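Local coordinates for protein spydx (Streptococcus pyogenes, PDB 2J43) that binds alpha-glucans such as host lung glycogen with its paired family 41 carbohydrate-binding modules, the part held here of a probable streptococcal pullulanase, at residues H4-F9 with M92-I97; N127-T132 with L175-T180; Q201-D206 with N213-I218. All blocks are in the same frame, centred on the assembly; numbering follows the deposited sequence.

Contact 1 (H4-F9 with M92-I97); sequences HLRMHF and MNEVWI
His8 and Trp96 sit side by side on one face of two parallel strands, their rings in an offset stack with planes 8° apart and centroids 4.0 Å apart, counting the five-membered ring of Trp96. Both side chains start the same way, CG anti to the carbonyl carbon (chi1 -70° in His8, -72° in Trp96), which starts both rings off in the same direction. The overlap is toward the rims: His8 ND1 lies over the Trp96 ring, 3.4 Å from CE2, while His8 CB makes a CH-pi contact with the same face. At the edge of the imidazole is Val95 O, which accepts a bond from His8 N at 2.9 Å and a weak one from ND1.

Glu94 and Arg6 share this face and run alongside each other, carboxylate and guanidinium planes nearly perpendicular. They meet through a water that accepts from Arg6 NH1 and donates to Glu94 OE2 at 2.7 Å; the ion pair of Arg6 is instead with Asp56. On the other face Met7 CG packs 4.0 Å from Val95 CG1, and Leu5 slants across Val95 with CD1 3.5 Å from Glu94 N, a buried N-H that has no acceptor in the model. Between the two faces runs a parallel ladder, Arg6 N to Asn93 O, Val95 N to Arg6 O, His8 N to Val95 O and Ile97 N to His8 O.

Strand 53-58 flanks 4-9 on its far side, and 103-104 continues the sheet beyond 94-97. Met7, Phe9 and Ile97 face strand 66-73 of the second sheet, closing the core of this beta-sandwich module, while Trp96 meets Tyr51 edge-to-face.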
# COMPACT_ATOMS: atom_id res chain seq x y z
N HIS A 4 12.15 -10.38 -4.75
CA HIS A 4 12.29 -9.12 -5.47
C HIS A 4 11.43 -8.04 -4.78
O HIS A 4 10.40 -8.36 -4.15
CB HIS A 4 11.84 -9.30 -6.93
CG HIS A 4 12.80 -10.10 -7.77
ND1 HIS A 4 13.00 -11.45 -7.60
CD2 HIS A 4 13.60 -9.73 -8.80
CE1 HIS A 4 13.91 -11.87 -8.46
NE2 HIS A 4 14.29 -10.85 -9.20
N LEU A 5 11.84 -6.79 -4.94
CA LEU A 5 11.03 -5.66 -4.56
C LEU A 5 10.60 -4.93 -5.83
O LEU A 5 11.43 -4.38 -6.55
CB LEU A 5 11.84 -4.69 -3.68
CG LEU A 5 11.11 -3.44 -3.16
CD1 LEU A 5 9.96 -3.81 -2.23
CD2 LEU A 5 12.04 -2.48 -2.48
N ARG A 6 9.31 -4.94 -6.12
CA ARG A 6 8.80 -4.17 -7.27
C ARG A 6 8.60 -2.74 -6.87
O ARG A 6 7.74 -2.45 -6.03
CB ARG A 6 7.49 -4.78 -7.79
CG ARG A 6 6.79 -3.96 -8.85
CD ARG A 6 5.84 -4.73 -9.77
NE ARG A 6 6.57 -5.75 -10.51
CZ ARG A 6 5.98 -6.65 -11.28
NH1 ARG A 6 4.67 -6.60 -11.42
NH2 ARG A 6 6.70 -7.54 -11.95
N MSE A 7 9.44 -1.88 -7.43
CA MSE A 7 9.46 -0.47 -7.12
C MSE A 7 8.67 0.31 -8.16
O MSE A 7 9.01 0.31 -9.31
CB MSE A 7 10.89 0.03 -7.03
CG MSE A 7 11.68 -0.69 -5.99
SE MSE A 7 13.37 0.26 -5.60
CE MSE A 7 12.67 1.88 -4.92
N HIS A 8 7.61 0.94 -7.69
CA HIS A 8 6.78 1.80 -8.49
C HIS A 8 7.17 3.26 -8.29
O HIS A 8 7.14 3.78 -7.15
CB HIS A 8 5.32 1.64 -8.09
CG HIS A 8 4.72 0.34 -8.46
ND1 HIS A 8 4.55 -0.70 -7.57
CD2 HIS A 8 4.16 -0.07 -9.63
CE1 HIS A 8 3.94 -1.70 -8.20
NE2 HIS A 8 3.71 -1.34 -9.44
N PHE A 9 7.53 3.95 -9.37
CA PHE A 9 7.85 5.35 -9.28
C PHE A 9 6.72 6.16 -9.97
O PHE A 9 6.37 5.87 -11.12
CB PHE A 9 9.19 5.65 -9.96
CG PHE A 9 10.35 4.98 -9.31
CD1 PHE A 9 10.96 5.59 -8.24
CD2 PHE A 9 10.79 3.76 -9.74
CE1 PHE A 9 12.03 4.97 -7.59
CE2 PHE A 9 11.88 3.15 -9.07
CZ PHE A 9 12.45 3.78 -8.03
N MSE A 92 7.79 -8.43 2.11
CA MSE A 92 7.30 -7.23 1.42
C MSE A 92 7.95 -7.13 0.05
O MSE A 92 9.19 -7.13 -0.07
CB MSE A 92 7.52 -5.98 2.23
CG MSE A 92 7.16 -4.72 1.44
SE MSE A 92 6.98 -3.18 2.57
CE MSE A 92 7.58 -1.83 1.24
N ASN A 93 7.10 -7.18 -0.98
CA ASN A 93 7.55 -7.36 -2.35
C ASN A 93 7.28 -6.25 -3.32
O ASN A 93 7.42 -6.40 -4.54
CB ASN A 93 7.17 -8.73 -2.89
CG ASN A 93 5.71 -8.85 -3.08
OD1 ASN A 93 4.97 -7.92 -2.78
ND2 ASN A 93 5.28 -9.99 -3.63
N GLU A 94 6.79 -5.11 -2.84
CA GLU A 94 6.14 -4.13 -3.68
C GLU A 94 6.10 -2.84 -2.87
O GLU A 94 5.80 -2.85 -1.69
CB GLU A 94 4.80 -4.54 -4.29
CG GLU A 94 4.40 -3.76 -5.51
CD GLU A 94 3.31 -4.47 -6.33
OE1 GLU A 94 2.68 -5.41 -5.82
OE2 GLU A 94 3.06 -4.04 -7.48
N VAL A 95 6.45 -1.72 -3.50
CA VAL A 95 6.39 -0.41 -2.84
C VAL A 95 6.06 0.62 -3.88
O VAL A 95 6.43 0.49 -5.06
CB VAL A 95 7.76 -0.15 -2.17
CG1 VAL A 95 8.85 -0.06 -3.26
CG2 VAL A 95 7.75 1.03 -1.33
N TRP A 96 5.45 1.70 -3.43
CA TRP A 96 5.07 2.82 -4.26
C TRP A 96 5.76 4.06 -3.77
O TRP A 96 5.63 4.45 -2.60
CB TRP A 96 3.55 3.02 -4.26
CG TRP A 96 2.83 1.95 -5.03
CD1 TRP A 96 2.30 2.09 -6.28
CD2 TRP A 96 2.52 0.60 -4.63
NE1 TRP A 96 1.70 0.94 -6.68
CE2 TRP A 96 1.82 -0.01 -5.70
CE3 TRP A 96 2.77 -0.17 -3.47
CZ2 TRP A 96 1.39 -1.33 -5.66
CZ3 TRP A 96 2.31 -1.48 -3.43
CH2 TRP A 96 1.62 -2.05 -4.51
N ILE A 97 6.49 4.69 -4.69
CA ILE A 97 7.28 5.87 -4.39
C ILE A 97 6.66 7.04 -5.10
O ILE A 97 6.61 7.09 -6.33
CB ILE A 97 8.75 5.67 -4.80
CG1 ILE A 97 9.33 4.51 -3.99
CG2 ILE A 97 9.57 6.93 -4.55
CD1 ILE A 97 10.27 3.69 -4.73
O HOH W 1 2.36 -5.22 -9.85

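Contact 2 (N127-T132 with L175-T180); sequences NLAVWT and LDKSKT
Ala129 and Leu175 form an antiparallel hydrogen-bonded pair with two backbone bonds. Leu175 N gives Ala129 O a nearly straight bond of 2.8 Å, and Ala129 N returns one to Leu175 O with the donor tilted 30° from the carbonyl plane. One step outward Lys177 N donates to Asn127 O at 2.9 Å, which ties the second residue of the turn to the residue just before strand 128-134. Between these bonds, at the non-hydrogen-bonded pair Leu128 and Asp176, Leu128 CA makes a CA-H...O contact with Leu175 O at 3.1 Å.

The polar contacts gather where the second strand ends. Asp176 OD1 takes two donors from one face of its carboxylate, Ser178 N on the anti side, making an Asx turn, and Ser178 OG at 2.7 Å on the syn side. Asp176 OD2 makes a salt bridge with Lys179 NZ, which approaches from above the plane. Together with the backbone bond from Lys179 N to Asp176 O, these fasten the type I turn from Asp176 to Lys179. Across the contact a water accepts from both Asn127 ND2 and Lys177 NZ, the latter 3.0 Å away.

Side-chain packing is lighter. Leu128 CD2 comes within 3.5 Å of Asp176 CG, methyl against carboxylate carbon, and on the other face Leu175 CD1 reaches Trp131 CB at 4.0 Å. Lys177 CD passes 4.1 Å from Ala129 CB.

This strand pair belongs to the second carbohydrate-binding module, where 170-176 runs into a turn. Strand 147-153 lies beyond 128-134 and strand 191-193 beyond 170-176. Leu128 rests on Leu149 and Tyr118, whereas Leu175 packs on Trp143, which also meets Trp131 edge-to-face.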
# COMPACT_ATOMS: atom_id res chain seq x y z
N ASN A 127 -22.86 -10.94 0.72
CA ASN A 127 -23.71 -10.45 1.81
C ASN A 127 -22.94 -9.91 3.03
O ASN A 127 -23.51 -9.69 4.10
CB ASN A 127 -24.75 -11.47 2.21
CG ASN A 127 -25.57 -11.97 1.03
OD1 ASN A 127 -25.59 -13.18 0.77
ND2 ASN A 127 -26.13 -11.07 0.28
N LEU A 128 -21.64 -9.70 2.88
CA LEU A 128 -20.89 -8.98 3.91
C LEU A 128 -20.99 -7.48 3.60
O LEU A 128 -21.08 -7.10 2.44
CB LEU A 128 -19.43 -9.43 3.90
CG LEU A 128 -19.20 -10.90 4.25
CD1 LEU A 128 -17.66 -11.14 4.44
CD2 LEU A 128 -19.97 -11.44 5.43
N ALA A 129 -20.94 -6.63 4.63
CA ALA A 129 -21.07 -5.19 4.42
C ALA A 129 -20.24 -4.47 5.45
O ALA A 129 -19.90 -5.06 6.48
CB ALA A 129 -22.51 -4.74 4.57
N VAL A 130 -20.01 -3.20 5.22
CA VAL A 130 -19.23 -2.36 6.13
C VAL A 130 -20.16 -1.31 6.72
O VAL A 130 -20.75 -0.53 5.99
CB VAL A 130 -18.04 -1.66 5.44
CG1 VAL A 130 -17.18 -0.97 6.55
CG2 VAL A 130 -17.25 -2.66 4.63
N TRP A 131 -20.27 -1.28 8.05
CA TRP A 131 -20.95 -0.24 8.79
C TRP A 131 -19.92 0.87 9.09
O TRP A 131 -18.84 0.56 9.52
CB TRP A 131 -21.47 -0.81 10.10
CG TRP A 131 -22.36 0.12 10.83
CD1 TRP A 131 -22.04 0.86 11.95
CD2 TRP A 131 -23.74 0.42 10.54
NE1 TRP A 131 -23.13 1.61 12.36
CE2 TRP A 131 -24.18 1.37 11.50
CE3 TRP A 131 -24.64 0.02 9.55
CZ2 TRP A 131 -25.46 1.90 11.49
CZ3 TRP A 131 -25.92 0.56 9.55
CH2 TRP A 131 -26.31 1.49 10.50
N THR A 132 -20.26 2.12 8.81
CA THR A 132 -19.34 3.25 9.00
C THR A 132 -19.96 4.35 9.85
O THR A 132 -21.17 4.61 9.80
CB THR A 132 -18.94 3.88 7.63
OG1 THR A 132 -20.11 4.40 6.99
CG2 THR A 132 -18.41 2.82 6.67
N LEU A 175 -19.86 -6.55 8.82
CA LEU A 175 -21.11 -7.26 9.10
C LEU A 175 -21.34 -8.42 8.17
O LEU A 175 -20.91 -8.40 7.00
CB LEU A 175 -22.29 -6.31 8.95
CG LEU A 175 -22.21 -4.97 9.69
CD1 LEU A 175 -23.55 -4.20 9.53
CD2 LEU A 175 -21.84 -5.21 11.14
N ASP A 176 -22.01 -9.44 8.68
CA ASP A 176 -22.50 -10.51 7.86
C ASP A 176 -24.02 -10.49 7.86
O ASP A 176 -24.66 -10.89 8.81
CB ASP A 176 -21.94 -11.83 8.37
CG ASP A 176 -22.35 -13.01 7.53
OD1 ASP A 176 -23.24 -12.84 6.66
OD2 ASP A 176 -21.83 -14.15 7.71
N LYS A 177 -24.60 -9.97 6.79
CA LYS A 177 -26.06 -9.77 6.70
C LYS A 177 -26.85 -11.08 6.55
O LYS A 177 -28.08 -11.03 6.62
CB LYS A 177 -26.39 -8.88 5.54
CG LYS A 177 -25.73 -7.50 5.61
CD LYS A 177 -26.24 -6.53 4.57
CE LYS A 177 -26.11 -7.05 3.15
NZ LYS A 177 -26.62 -6.10 2.11
N SER A 178 -26.17 -12.20 6.34
CA SER A 178 -26.83 -13.50 6.27
C SER A 178 -27.24 -13.97 7.67
O SER A 178 -28.10 -14.86 7.83
CB SER A 178 -25.92 -14.51 5.59
OG SER A 178 -24.92 -14.97 6.46
N LYS A 179 -26.67 -13.34 8.69
CA LYS A 179 -26.94 -13.72 10.07
C LYS A 179 -28.04 -12.89 10.72
O LYS A 179 -28.56 -11.98 10.12
CB LYS A 179 -25.66 -13.59 10.90
CG LYS A 179 -24.47 -14.32 10.32
CD LYS A 179 -24.75 -15.82 10.22
CE LYS A 179 -23.56 -16.68 10.52
NZ LYS A 179 -22.62 -16.69 9.41
N THR A 180 -28.40 -13.24 11.96
CA THR A 180 -29.33 -12.44 12.76
C THR A 180 -28.76 -12.15 14.17
O THR A 180 -27.88 -12.85 14.66
CB THR A 180 -30.69 -13.13 12.90
OG1 THR A 180 -30.49 -14.33 13.63
CG2 THR A 180 -31.25 -13.61 11.56
O HOH W 2 -26.33 -8.05 -0.21

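Contact 3 (Q201-D206 with N213-I218); sequences QVFVKD and NNPYYI
The Phe203 ring lies flat over the backbone joining Asn214 to Pro215. Asn214 C is 3.4 Å above its plane toward the rim at CD2, and Pro215 N sits over the centre of the same face, with Pro215 CD making a CH-pi contact. Pro215 CB lies over the rim of that face, 3.8 Å from CE1. The Tyr217 ring is sandwiched: Lys205 CD stands 3.6 Å above the centre of one face, and Pro215 C lies against the opposite face, nearer the rim.

Lys205 reaches that position because its CG starts between the backbone N and the carbonyl carbon (chi1 55°) and the chain then stays extended as far as CE, laying CD and CE across the phenol. A bend at the last torsion swings NZ off, 5.5 Å from the ring centroid, so any cation-pi attraction is weak at most; NZ makes its salt bridge with Asp208. Tyr217 CE1 also approaches Phe203 CB at 3.9 Å. One water lies between Tyr217 OH, at 2.7 Å, and Val204 O, at 3.0 Å. A type I turn from Asn214 to Tyr217 folds the tail back and presents the ring.

Each ring has an edge-to-face neighbour, Tyr155 for Phe203 and Tyr212 for Tyr217. Phe203 and Lys205 look toward the tail while Val202 and Val204 look away from it. Phe203 has a backbone hydrogen bond with Tyr212, just before the tail segment. Residues 213-218 themselves make no direct hydrogen bond to 201-206 of the edge strand; they meet it through ring faces, methylene groups and a water, a grip that depends on shape more than on polar pairing.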
# COMPACT_ATOMS: atom_id res chain seq x y z
N GLN A 201 -5.37 3.67 2.50
CA GLN A 201 -5.94 2.37 2.81
C GLN A 201 -5.67 1.80 4.17
O GLN A 201 -4.62 2.06 4.77
CB GLN A 201 -5.35 1.39 1.75
CG GLN A 201 -5.51 1.85 0.29
CD GLN A 201 -5.29 0.77 -0.76
OE1 GLN A 201 -4.60 1.00 -1.82
NE2 GLN A 201 -5.86 -0.38 -0.53
N VAL A 202 -6.63 1.02 4.66
CA VAL A 202 -6.49 0.16 5.80
C VAL A 202 -6.90 -1.26 5.48
O VAL A 202 -7.53 -1.56 4.45
CB VAL A 202 -7.23 0.71 7.04
CG1 VAL A 202 -6.69 2.10 7.43
CG2 VAL A 202 -8.72 0.75 6.82
N PHE A 203 -6.53 -2.17 6.38
CA PHE A 203 -6.60 -3.57 6.12
C PHE A 203 -7.08 -4.27 7.36
O PHE A 203 -6.52 -4.09 8.45
CB PHE A 203 -5.22 -4.12 5.71
CG PHE A 203 -4.64 -3.37 4.55
CD1 PHE A 203 -4.77 -3.85 3.28
CD2 PHE A 203 -4.04 -2.15 4.74
CE1 PHE A 203 -4.30 -3.07 2.19
CE2 PHE A 203 -3.56 -1.41 3.68
CZ PHE A 203 -3.70 -1.88 2.40
N VAL A 204 -8.18 -5.00 7.22
CA VAL A 204 -8.73 -5.86 8.28
C VAL A 204 -8.97 -7.25 7.76
O VAL A 204 -9.05 -7.47 6.54
CB VAL A 204 -10.03 -5.29 8.94
CG1 VAL A 204 -9.70 -4.08 9.84
CG2 VAL A 204 -11.03 -4.95 7.92
N LYS A 205 -8.99 -8.24 8.65
CA LYS A 205 -9.14 -9.61 8.23
C LYS A 205 -9.91 -10.49 9.23
O LYS A 205 -9.86 -10.22 10.42
CB LYS A 205 -7.76 -10.25 8.02
CG LYS A 205 -6.82 -10.19 9.21
CD LYS A 205 -5.50 -10.96 8.88
CE LYS A 205 -4.49 -10.90 9.99
NZ LYS A 205 -4.89 -11.67 11.23
N ASP A 206 -10.60 -11.50 8.69
CA ASP A 206 -11.18 -12.57 9.48
C ASP A 206 -12.00 -12.02 10.67
O ASP A 206 -12.90 -11.18 10.46
CB ASP A 206 -10.04 -13.55 9.88
CG ASP A 206 -9.28 -14.07 8.68
OD1 ASP A 206 -9.92 -14.64 7.78
OD2 ASP A 206 -8.08 -13.94 8.55
N ASN A 213 -2.43 -0.78 8.99
CA ASN A 213 -2.15 0.26 8.02
C ASN A 213 -1.33 -0.26 6.80
O ASN A 213 -0.87 0.53 5.99
CB ASN A 213 -1.47 1.44 8.70
CG ASN A 213 -0.07 1.13 9.16
OD1 ASN A 213 0.58 0.21 8.67
ND2 ASN A 213 0.40 1.90 10.13
N ASN A 214 -1.24 -1.58 6.69
CA ASN A 214 -0.49 -2.25 5.63
C ASN A 214 -1.02 -3.62 5.34
O ASN A 214 -1.61 -4.26 6.23
CB ASN A 214 1.00 -2.34 6.04
CG ASN A 214 1.21 -3.18 7.30
OD1 ASN A 214 1.18 -2.65 8.43
ND2 ASN A 214 1.35 -4.45 7.13
N PRO A 215 -0.82 -4.12 4.12
CA PRO A 215 -1.38 -5.40 3.73
C PRO A 215 -0.65 -6.63 4.24
O PRO A 215 -1.08 -7.73 3.93
CB PRO A 215 -1.30 -5.35 2.19
CG PRO A 215 -0.16 -4.50 1.93
CD PRO A 215 -0.14 -3.44 3.00
N TYR A 216 0.40 -6.43 5.04
CA TYR A 216 1.13 -7.52 5.67
C TYR A 216 0.59 -7.81 7.05
O TYR A 216 1.05 -8.75 7.71
CB TYR A 216 2.63 -7.19 5.70
CG TYR A 216 3.11 -6.94 4.31
CD1 TYR A 216 3.34 -7.97 3.44
CD2 TYR A 216 3.23 -5.63 3.83
CE1 TYR A 216 3.74 -7.75 2.14
CE2 TYR A 216 3.61 -5.41 2.51
CZ TYR A 216 3.83 -6.46 1.66
OH TYR A 216 4.18 -6.28 0.33
N TYR A 217 -0.39 -7.02 7.51
CA TYR A 217 -0.99 -7.18 8.86
C TYR A 217 0.10 -7.12 9.95
O TYR A 217 0.09 -7.90 10.88
CB TYR A 217 -1.88 -8.44 8.97
CG TYR A 217 -2.85 -8.54 7.81
CD1 TYR A 217 -3.97 -7.75 7.77
CD2 TYR A 217 -2.65 -9.44 6.75
CE1 TYR A 217 -4.87 -7.83 6.70
CE2 TYR A 217 -3.53 -9.54 5.71
CZ TYR A 217 -4.63 -8.68 5.68
OH TYR A 217 -5.48 -8.74 4.61
N ILE A 218 1.00 -6.15 9.81
CA ILE A 218 2.01 -5.85 10.84
C ILE A 218 1.61 -4.65 11.67
O ILE A 218 1.38 -3.57 11.15
CB ILE A 218 3.40 -5.60 10.19
CG1 ILE A 218 3.76 -6.76 9.26
CG2 ILE A 218 4.49 -5.42 11.30
CD1 ILE A 218 3.98 -8.16 9.96
O HOH W 3 -7.27 -6.75 4.19

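Overall arrangement
Contact 1 is the buried one, a parallel strand pair inside the first module. Contact 2, in the second module, is partly buried and lies at the outlying tip of a seven-stranded sheet, about 34 Å from contact 1 between centres. Contact 3 belongs to that same sheet but at its edge strand 201-205, where the C-terminal loop packs against the strand's side chains. Backbone bonds carry contacts 1 and 2, backed by a ring stack in the first and a charged turn in the second; contact 3 relies on faces of rings. Contacts 1 and 3 touch where the Tyr216 hydroxyl meets Asn93 N in a weak hydrogen bond, so the tail bridges the two modules.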